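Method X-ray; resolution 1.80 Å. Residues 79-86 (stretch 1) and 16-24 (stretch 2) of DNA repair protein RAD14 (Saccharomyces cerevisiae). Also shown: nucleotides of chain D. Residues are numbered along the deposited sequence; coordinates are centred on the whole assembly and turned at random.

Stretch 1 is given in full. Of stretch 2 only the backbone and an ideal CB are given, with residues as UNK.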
ATOM      1  N   GLN B  79      -9.026  11.741  10.401  1.00 25.48           N
ATOM      2  CA  GLN B  79      -8.154  12.807   9.835  1.00 26.03           C
ATOM      3  C   GLN B  79      -9.007  13.925   9.193  1.00 25.43           C
ATOM      4  O   GLN B  79      -9.847  13.627   8.389  1.00 26.22           O
ATOM      5  CB  GLN B  79      -7.170  12.231   8.829  1.00 29.07           C
ATOM      6  CG  GLN B  79      -6.201  11.198   9.509  1.00 32.77           C
ATOM      7  CD  GLN B  79      -5.283  10.510   8.523  1.00 38.93           C
ATOM      8  OE1 GLN B  79      -5.375  10.707   7.322  1.00 42.72           O
ATOM      9  NE2 GLN B  79      -4.329   9.733   9.047  1.00 42.24           N
ATOM     10  N   LEU B  80      -8.794  15.156   9.625  1.00 25.86           N
ATOM     11  CA  LEU B  80      -9.600  16.313   9.250  1.00 26.73           C
ATOM     12  C   LEU B  80      -8.668  17.279   8.476  1.00 25.93           C
ATOM     13  O   LEU B  80      -7.587  17.659   8.932  1.00 26.59           O
ATOM     14  CB  LEU B  80     -10.265  16.980  10.409  1.00 28.58           C
ATOM     15  CG  LEU B  80     -11.213  16.065  11.264  1.00 30.31           C
ATOM     16  CD1 LEU B  80     -11.678  16.805  12.482  1.00 32.97           C
ATOM     17  CD2 LEU B  80     -12.359  15.693  10.380  1.00 30.95           C
ATOM     18  N   PHE B  81      -9.159  17.672   7.360  1.00 24.98           N
ATOM     19  CA  PHE B  81      -8.440  18.546   6.365  1.00 25.39           C
ATOM     20  C   PHE B  81      -9.298  19.837   6.191  1.00 25.55           C
ATOM     21  O   PHE B  81     -10.535  19.746   6.284  1.00 26.31           O
ATOM     22  CB  PHE B  81      -8.278  17.855   5.040  1.00 25.64           C
ATOM     23  CG  PHE B  81      -7.460  16.628   5.116  1.00 26.53           C
ATOM     24  CD1 PHE B  81      -8.045  15.443   5.536  1.00 26.06           C
ATOM     25  CD2 PHE B  81      -6.102  16.636   4.786  1.00 27.54           C
ATOM     26  CE1 PHE B  81      -7.304  14.258   5.546  1.00 26.91           C
ATOM     27  CE2 PHE B  81      -5.364  15.430   4.869  1.00 27.81           C
ATOM     28  CZ  PHE B  81      -5.977  14.249   5.250  1.00 27.30           C
ATOM     29  N   VAL B  82      -8.627  20.956   5.934  1.00 26.48           N
ATOM     30  CA  VAL B  82      -9.366  22.259   5.765  1.00 27.48           C
ATOM     31  C   VAL B  82      -9.751  22.382   4.285  1.00 27.22           C
ATOM     32  O   VAL B  82      -8.924  22.181   3.347  1.00 27.93           O
ATOM     33  CB  VAL B  82      -8.685  23.531   6.381  1.00 28.57           C
ATOM     34  CG1 VAL B  82      -7.429  23.982   5.676  1.00 29.27           C
ATOM     35  CG2 VAL B  82      -9.696  24.677   6.499  1.00 29.25           C
ATOM     36  N   ARG B  83     -11.006  22.760   4.097  1.00 28.49           N
ATOM     37  CA  ARG B  83     -11.549  22.801   2.771  1.00 30.07           C
ATOM     38  C   ARG B  83     -10.667  23.622   1.841  1.00 30.63           C
ATOM     39  O   ARG B  83     -10.427  23.176   0.740  1.00 30.71           O
ATOM     40  CB  ARG B  83     -13.004  23.235   2.707  1.00 31.91           C
ATOM     41  CG  ARG B  83     -13.445  23.168   1.262  1.00 34.95           C
ATOM     42  CD  ARG B  83     -14.864  23.558   1.029  1.00 38.12           C
ATOM     43  NE  ARG B  83     -15.880  22.906   1.771  1.00 40.95           N
ATOM     44  CZ  ARG B  83     -16.399  21.743   1.422  1.00 44.10           C
ATOM     45  NH1 ARG B  83     -15.902  21.103   0.356  1.00 46.02           N
ATOM     46  NH2 ARG B  83     -17.401  21.222   2.136  1.00 45.63           N
ATOM     47  N   CYS B  84     -10.200  24.799   2.265  1.00 31.11           N
ATOM     48  CA  CYS B  84      -9.506  25.664   1.302  1.00 32.26           C
ATOM     49  C   CYS B  84      -8.218  24.969   0.735  1.00 32.35           C
ATOM     50  O   CYS B  84      -7.902  25.156  -0.402  1.00 31.22           O
ATOM     51  CB  CYS B  84      -9.212  27.038   1.904  1.00 33.91           C
ATOM     52  SG  CYS B  84      -8.241  27.054   3.421  1.00 34.37           S
ATOM     53  N   GLU B  85      -7.508  24.223   1.571  1.00 30.82           N
ATOM     54  CA  GLU B  85      -6.303  23.442   1.115  1.00 33.06           C
ATOM     55  C   GLU B  85      -6.632  22.325   0.139  1.00 33.36           C
ATOM     56  O   GLU B  85      -6.055  22.174  -0.961  1.00 33.47           O
ATOM     57  CB  GLU B  85      -5.609  22.851   2.325  1.00 33.30           C
ATOM     58  CG  GLU B  85      -4.806  23.861   3.061  1.00 35.83           C
ATOM     59  CD  GLU B  85      -3.962  23.274   4.189  1.00 36.38           C
ATOM     60  OE1 GLU B  85      -3.791  22.031   4.294  1.00 34.06           O
ATOM     61  OE2 GLU B  85      -3.400  24.135   4.967  1.00 39.69           O
ATOM     62  N   VAL B  86      -7.603  21.515   0.568  1.00 34.15           N
ATOM     63  CA  VAL B  86      -8.159  20.401  -0.207  1.00 36.10           C
ATOM     64  C   VAL B  86      -8.616  20.868  -1.616  1.00 35.92           C
ATOM     65  O   VAL B  86      -8.278  20.251  -2.622  1.00 33.86           O
ATOM     66  CB  VAL B  86      -9.332  19.728   0.574  1.00 37.69           C
ATOM     67  CG1 VAL B  86      -9.874  18.573  -0.240  1.00 41.15           C
ATOM     68  CG2 VAL B  86      -8.759  19.114   1.835  1.00 39.66           C
ATOM     69  N   UNK B  16      -8.046  25.800  16.399  1.00 33.50           N
ATOM     70  CA  UNK B  16      -7.710  24.799  15.409  1.00 32.51           C
ATOM     71  C   UNK B  16      -7.197  25.405  14.127  1.00 30.99           C
ATOM     72  O   UNK B  16      -6.143  24.986  13.586  1.00 30.32           O
ATOM     73  CB  UNK B  16      -8.929  23.923  15.113  1.00 32.51           C
ATOM     74  N   UNK B  17      -7.948  26.358  13.597  1.00 29.92           N
ATOM     75  CA  UNK B  17      -7.567  27.001  12.327  1.00 29.31           C
ATOM     76  C   UNK B  17      -6.235  27.662  12.380  1.00 29.81           C
ATOM     77  O   UNK B  17      -5.402  27.496  11.464  1.00 30.68           O
ATOM     78  CB  UNK B  17      -8.613  28.039  11.916  1.00 29.31           C
ATOM     79  N   UNK B  18      -5.962  28.269  13.505  1.00 30.02           N
ATOM     80  CA  UNK B  18      -4.739  28.964  13.684  1.00 31.75           C
ATOM     81  C   UNK B  18      -3.581  28.004  13.969  1.00 33.63           C
ATOM     82  O   UNK B  18      -2.558  28.058  13.313  1.00 34.91           O
ATOM     83  CB  UNK B  18      -4.890  29.986  14.813  1.00 31.75           C
ATOM     84  N   UNK B  19      -3.722  27.143  14.965  1.00 34.09           N
ATOM     85  CA  UNK B  19      -2.576  26.363  15.439  1.00 37.05           C
ATOM     86  C   UNK B  19      -2.267  25.255  14.441  1.00 35.43           C
ATOM     87  O   UNK B  19      -1.057  24.930  14.211  1.00 37.63           O
ATOM     88  CB  UNK B  19      -2.848  25.776  16.826  1.00 37.05           C
ATOM     89  N   UNK B  20      -3.311  24.622  13.874  1.00 32.91           N
ATOM     90  CA  UNK B  20      -3.105  23.419  13.008  1.00 32.97           C
ATOM     91  C   UNK B  20      -3.003  23.819  11.565  1.00 32.48           C
ATOM     92  O   UNK B  20      -2.126  23.371  10.885  1.00 32.76           O
ATOM     93  CB  UNK B  20      -4.243  22.410  13.175  1.00 32.97           C
ATOM     94  N   UNK B  21      -3.877  24.686  11.101  1.00 29.75           N
ATOM     95  CA  UNK B  21      -3.978  24.972   9.711  1.00 30.61           C
ATOM     96  C   UNK B  21      -3.296  26.316   9.346  1.00 32.20           C
ATOM     97  O   UNK B  21      -3.261  26.657   8.156  1.00 33.97           O
ATOM     98  CB  UNK B  21      -5.453  24.982   9.306  1.00 30.61           C
ATOM     99  N   UNK B  22      -2.802  27.061  10.349  1.00 33.02           N
ATOM    100  CA  UNK B  22      -2.030  28.282  10.141  1.00 37.16           C
ATOM    101  C   UNK B  22      -2.827  29.396   9.494  1.00 37.56           C
ATOM    102  O   UNK B  22      -2.327  30.123   8.649  1.00 39.80           O
ATOM    103  CB  UNK B  22      -0.802  27.977   9.281  1.00 37.16           C
ATOM    104  N   UNK B  23      -4.052  29.534   9.933  1.00 33.98           N
ATOM    105  CA  UNK B  23      -4.986  30.517   9.329  1.00 35.82           C
ATOM    106  C   UNK B  23      -5.356  31.487  10.415  1.00 34.14           C
ATOM    107  O   UNK B  23      -5.800  31.062  11.490  1.00 33.20           O
ATOM    108  CB  UNK B  23      -6.232  29.855   8.737  1.00 35.82           C
ATOM    109  N   UNK B  24      -5.085  32.749  10.181  1.00 35.76           N
ATOM    110  CA  UNK B  24      -5.525  33.814  11.077  1.00 38.58           C
ATOM    111  C   UNK B  24      -7.018  34.165  10.891  1.00 34.48           C
ATOM    112  O   UNK B  24      -7.341  35.194  10.235  1.00 36.55           O
ATOM    113  CB  UNK B  24      -4.667  35.060  10.849  1.00 38.58           C
TER
ATOM    114  P    DG D   3     -11.791   9.436   8.196  0.55 33.44           P
ATOM    115  OP1  DG D   3     -10.782  10.479   8.557  0.55 33.22           O
ATOM    116  OP2  DG D   3     -12.486   9.501   6.926  0.55 33.82           O
ATOM    117  O5'  DG D   3     -11.084   8.009   8.310  0.55 33.22           O
ATOM    118  C5'  DG D   3     -10.400   7.641   9.505  0.55 33.07           C
ATOM    119  C4'  DG D   3      -9.509   6.447   9.229  0.55 33.02           C
ATOM    120  O4'  DG D   3     -10.303   5.243   9.085  0.55 33.40           O
ATOM    121  C3'  DG D   3      -8.652   6.528   7.974  0.55 32.72           C
ATOM    122  O3'  DG D   3      -7.484   5.904   8.490  0.55 32.92           O
ATOM    123  C2'  DG D   3      -9.473   5.759   6.945  0.55 33.06           C
ATOM    124  C1'  DG D   3     -10.169   4.695   7.789  0.55 33.61           C
ATOM    125  N9   DG D   3     -11.493   4.244   7.364  0.55 34.51           N
ATOM    126  C8   DG D   3     -12.535   5.002   6.890  0.55 34.86           C
ATOM    127  N7   DG D   3     -13.618   4.309   6.677  0.55 35.98           N
ATOM    128  C5   DG D   3     -13.258   3.008   6.995  0.55 36.43           C
ATOM    129  C6   DG D   3     -14.014   1.820   6.969  0.55 37.79           C
ATOM    130  O6   DG D   3     -15.180   1.664   6.609  0.55 38.93           O
ATOM    131  N1   DG D   3     -13.254   0.721   7.361  0.55 38.06           N
ATOM    132  C2   DG D   3     -11.950   0.774   7.783  0.55 37.05           C
ATOM    133  N2   DG D   3     -11.402  -0.386   8.173  0.55 37.62           N
ATOM    134  N3   DG D   3     -11.250   1.887   7.863  0.55 35.73           N
ATOM    135  C4   DG D   3     -11.962   2.958   7.461  0.55 35.52           C
ATOM    136  O5'  DG D   1     -21.176  10.669  13.705  0.55 52.09           O
ATOM    137  C5'  DG D   1     -19.822  11.173  13.673  0.55 50.97           C
ATOM    138  C4'  DG D   1     -19.587  11.920  12.378  0.55 50.53           C
ATOM    139  O4'  DG D   1     -19.683  13.368  12.382  0.55 51.01           O
ATOM    140  C3'  DG D   1     -18.524  11.496  11.362  0.55 49.05           C
ATOM    141  O3'  DG D   1     -19.094  10.699  10.298  0.55 47.91           O
ATOM    142  C2'  DG D   1     -17.929  12.813  10.873  0.55 49.34           C
ATOM    143  C1'  DG D   1     -18.537  13.914  11.748  0.55 50.59           C
ATOM    144  N9   DG D   1     -17.624  14.394  12.780  0.55 50.47           N
ATOM    145  C8   DG D   1     -17.258  13.762  13.945  0.55 50.14           C
ATOM    146  N7   DG D   1     -16.382  14.435  14.639  0.55 50.40           N
ATOM    147  C5   DG D   1     -16.123  15.562  13.869  0.55 51.33           C
ATOM    148  C6   DG D   1     -15.251  16.661  14.104  0.55 51.92           C
ATOM    149  O6   DG D   1     -14.496  16.856  15.068  0.55 52.32           O
ATOM    150  N1   DG D   1     -15.321  17.597  13.076  0.55 52.53           N
ATOM    151  C2   DG D   1     -16.112  17.486  11.958  0.55 52.48           C
ATOM    152  N2   DG D   1     -16.044  18.501  11.083  0.55 53.06           N
ATOM    153  N3   DG D   1     -16.907  16.454  11.711  0.55 51.40           N
ATOM    154  C4   DG D   1     -16.877  15.547  12.712  0.55 51.24           C

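Stretch 1 runs as a strand through Leu80 and Val82 and turns into a helix at Arg83, with Val82 at the N-cap position. Towards stretch 2 it offers the apolar side chain of Val82 and the sulfur of Cys84, bordered by two polar groups, the carbonyl of Leu80 and the carboxylate of Glu85.

Position 16 is helical and nothing of stretch 1 lies within 5.5 Å of its ideal CB, so the contact sets little preference. It is Val16, whose carbonyl O accepts the backbone hydrogen bond from N of position 20 at 2.9 Å.

At position 17 CA-to-CB points sideways to stretch 1. A short side chain would stop far from Val82, whereas a longer apolar one could reach it; leucine, isoleucine or methionine would suit. The residue is Leu17, and its CD2 comes within 3.9 Å of Val82 CG2.

Positions 18, 19 and 20 are out of reach of stretch 1, and many residues would serve, polar ones included. They are His18, Asp19 and Val20. His18 ND1 donates a hydrogen bond to Asp19 OD1 at 2.9 Å.

Position 21 is where the CA atoms of the two stretches come closest, its partner being Val82. The CB points toward stretch 1, and the ideal CB lies 4.3 Å from Val82 CG1 and 4.9 Å from Glu85 OE2. Leucine, methionine or an aromatic residue could cover the valine. Phe21 does so with its ring: Val82 CB sits over one face, 4.0 Å from the ring centroid, in a CH-pi contact, and Val82 CG1 approaches CD1 to 3.5 Å. The polar atoms lie at the edge, near the ring plane, with Leu80 O 3.5 Å from Phe21 CZ and Glu85 OE2 4.5 Å from Phe21 CD1.

Position 22 has positive phi (65/41), the first departure from helical angles after the helix. Glycine or asparagine would be the easiest choices, but other residues can adopt it. Here it is Lys22, whose end leads away from stretch 1 and whose NZ bonds Asp19 O at 2.9 Å.

Position 23 has extended angles and its CB points toward stretch 1, but the ideal CB has no neighbour there within 5.5 Å. A medium or large apolar side chain would suit, since it could bridge the gap to Val82 and Cys84. Leu23 places CD1 4.0 Å from Cys84 SG and 4.3 Å from Val82 CG2.

Position 24 is beyond reach and would tolerate many residues; it is Gln24.

Stretch 2, residues 16-24: VLHDVFKLQ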
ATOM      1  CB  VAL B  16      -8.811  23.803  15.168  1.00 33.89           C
ATOM      2  CG1 VAL B  16      -8.576  22.947  13.884  1.00 33.00           C
ATOM      3  CG2 VAL B  16      -8.919  22.868  16.319  1.00 38.00           C
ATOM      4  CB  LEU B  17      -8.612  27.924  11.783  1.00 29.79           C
ATOM      5  CG  LEU B  17      -9.809  27.125  11.318  1.00 32.20           C
ATOM      6  CD1 LEU B  17     -10.988  28.012  11.020  1.00 33.96           C
ATOM      7  CD2 LEU B  17      -9.627  26.273  10.083  1.00 33.50           C
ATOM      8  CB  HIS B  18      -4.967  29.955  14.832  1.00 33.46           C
ATOM      9  CG  HIS B  18      -3.770  30.732  15.163  1.00 36.63           C
ATOM     10  ND1 HIS B  18      -2.818  30.272  16.031  1.00 42.12           N
ATOM     11  CD2 HIS B  18      -3.277  31.861  14.619  1.00 38.93           C
ATOM     12  CE1 HIS B  18      -1.815  31.131  16.068  1.00 44.90           C
ATOM     13  NE2 HIS B  18      -2.109  32.136  15.255  1.00 42.46           N
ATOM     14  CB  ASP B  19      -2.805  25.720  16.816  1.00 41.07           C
ATOM     15  CG  ASP B  19      -2.889  26.703  17.970  1.00 44.94           C
ATOM     16  OD1 ASP B  19      -2.649  27.950  17.820  1.00 47.49           O
ATOM     17  OD2 ASP B  19      -3.149  26.154  19.094  1.00 49.65           O
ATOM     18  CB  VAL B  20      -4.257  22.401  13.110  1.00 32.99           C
ATOM     19  CG1 VAL B  20      -4.099  21.240  12.097  1.00 34.36           C
ATOM     20  CG2 VAL B  20      -4.305  21.869  14.567  1.00 35.05           C
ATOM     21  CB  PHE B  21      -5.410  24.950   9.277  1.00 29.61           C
ATOM     22  CG  PHE B  21      -6.048  23.599   9.385  1.00 28.86           C
ATOM     23  CD1 PHE B  21      -5.766  22.636   8.456  1.00 31.33           C
ATOM     24  CD2 PHE B  21      -6.828  23.273  10.480  1.00 28.80           C
ATOM     25  CE1 PHE B  21      -6.266  21.323   8.578  1.00 32.00           C
ATOM     26  CE2 PHE B  21      -7.462  22.031  10.561  1.00 30.74           C
ATOM     27  CZ  PHE B  21      -7.094  21.008   9.645  1.00 31.93           C
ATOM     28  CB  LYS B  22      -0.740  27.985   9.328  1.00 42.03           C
ATOM     29  CG  LYS B  22      -0.103  26.704   9.709  1.00 43.48           C
ATOM     30  CD  LYS B  22       0.437  26.793  11.124  1.00 45.96           C
ATOM     31  CE  LYS B  22       1.010  25.416  11.433  1.00 49.18           C
ATOM     32  NZ  LYS B  22       1.460  25.267  12.856  1.00 52.41           N
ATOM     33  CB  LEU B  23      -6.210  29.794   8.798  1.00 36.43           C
ATOM     34  CG  LEU B  23      -5.983  28.967   7.524  1.00 39.64           C
ATOM     35  CD1 LEU B  23      -7.212  28.113   7.182  1.00 40.95           C
ATOM     36  CD2 LEU B  23      -5.655  29.863   6.384  1.00 43.29           C
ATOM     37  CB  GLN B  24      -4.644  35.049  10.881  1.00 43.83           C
ATOM     38  CG  GLN B  24      -3.230  34.809  11.354  1.00 51.53           C
ATOM     39  CD  GLN B  24      -2.862  35.869  12.370  1.00 60.27           C
ATOM     40  OE1 GLN B  24      -2.443  36.990  11.994  1.00 65.35           O
ATOM     41  NE2 GLN B  24      -3.079  35.549  13.685  1.00 62.56           N
TER
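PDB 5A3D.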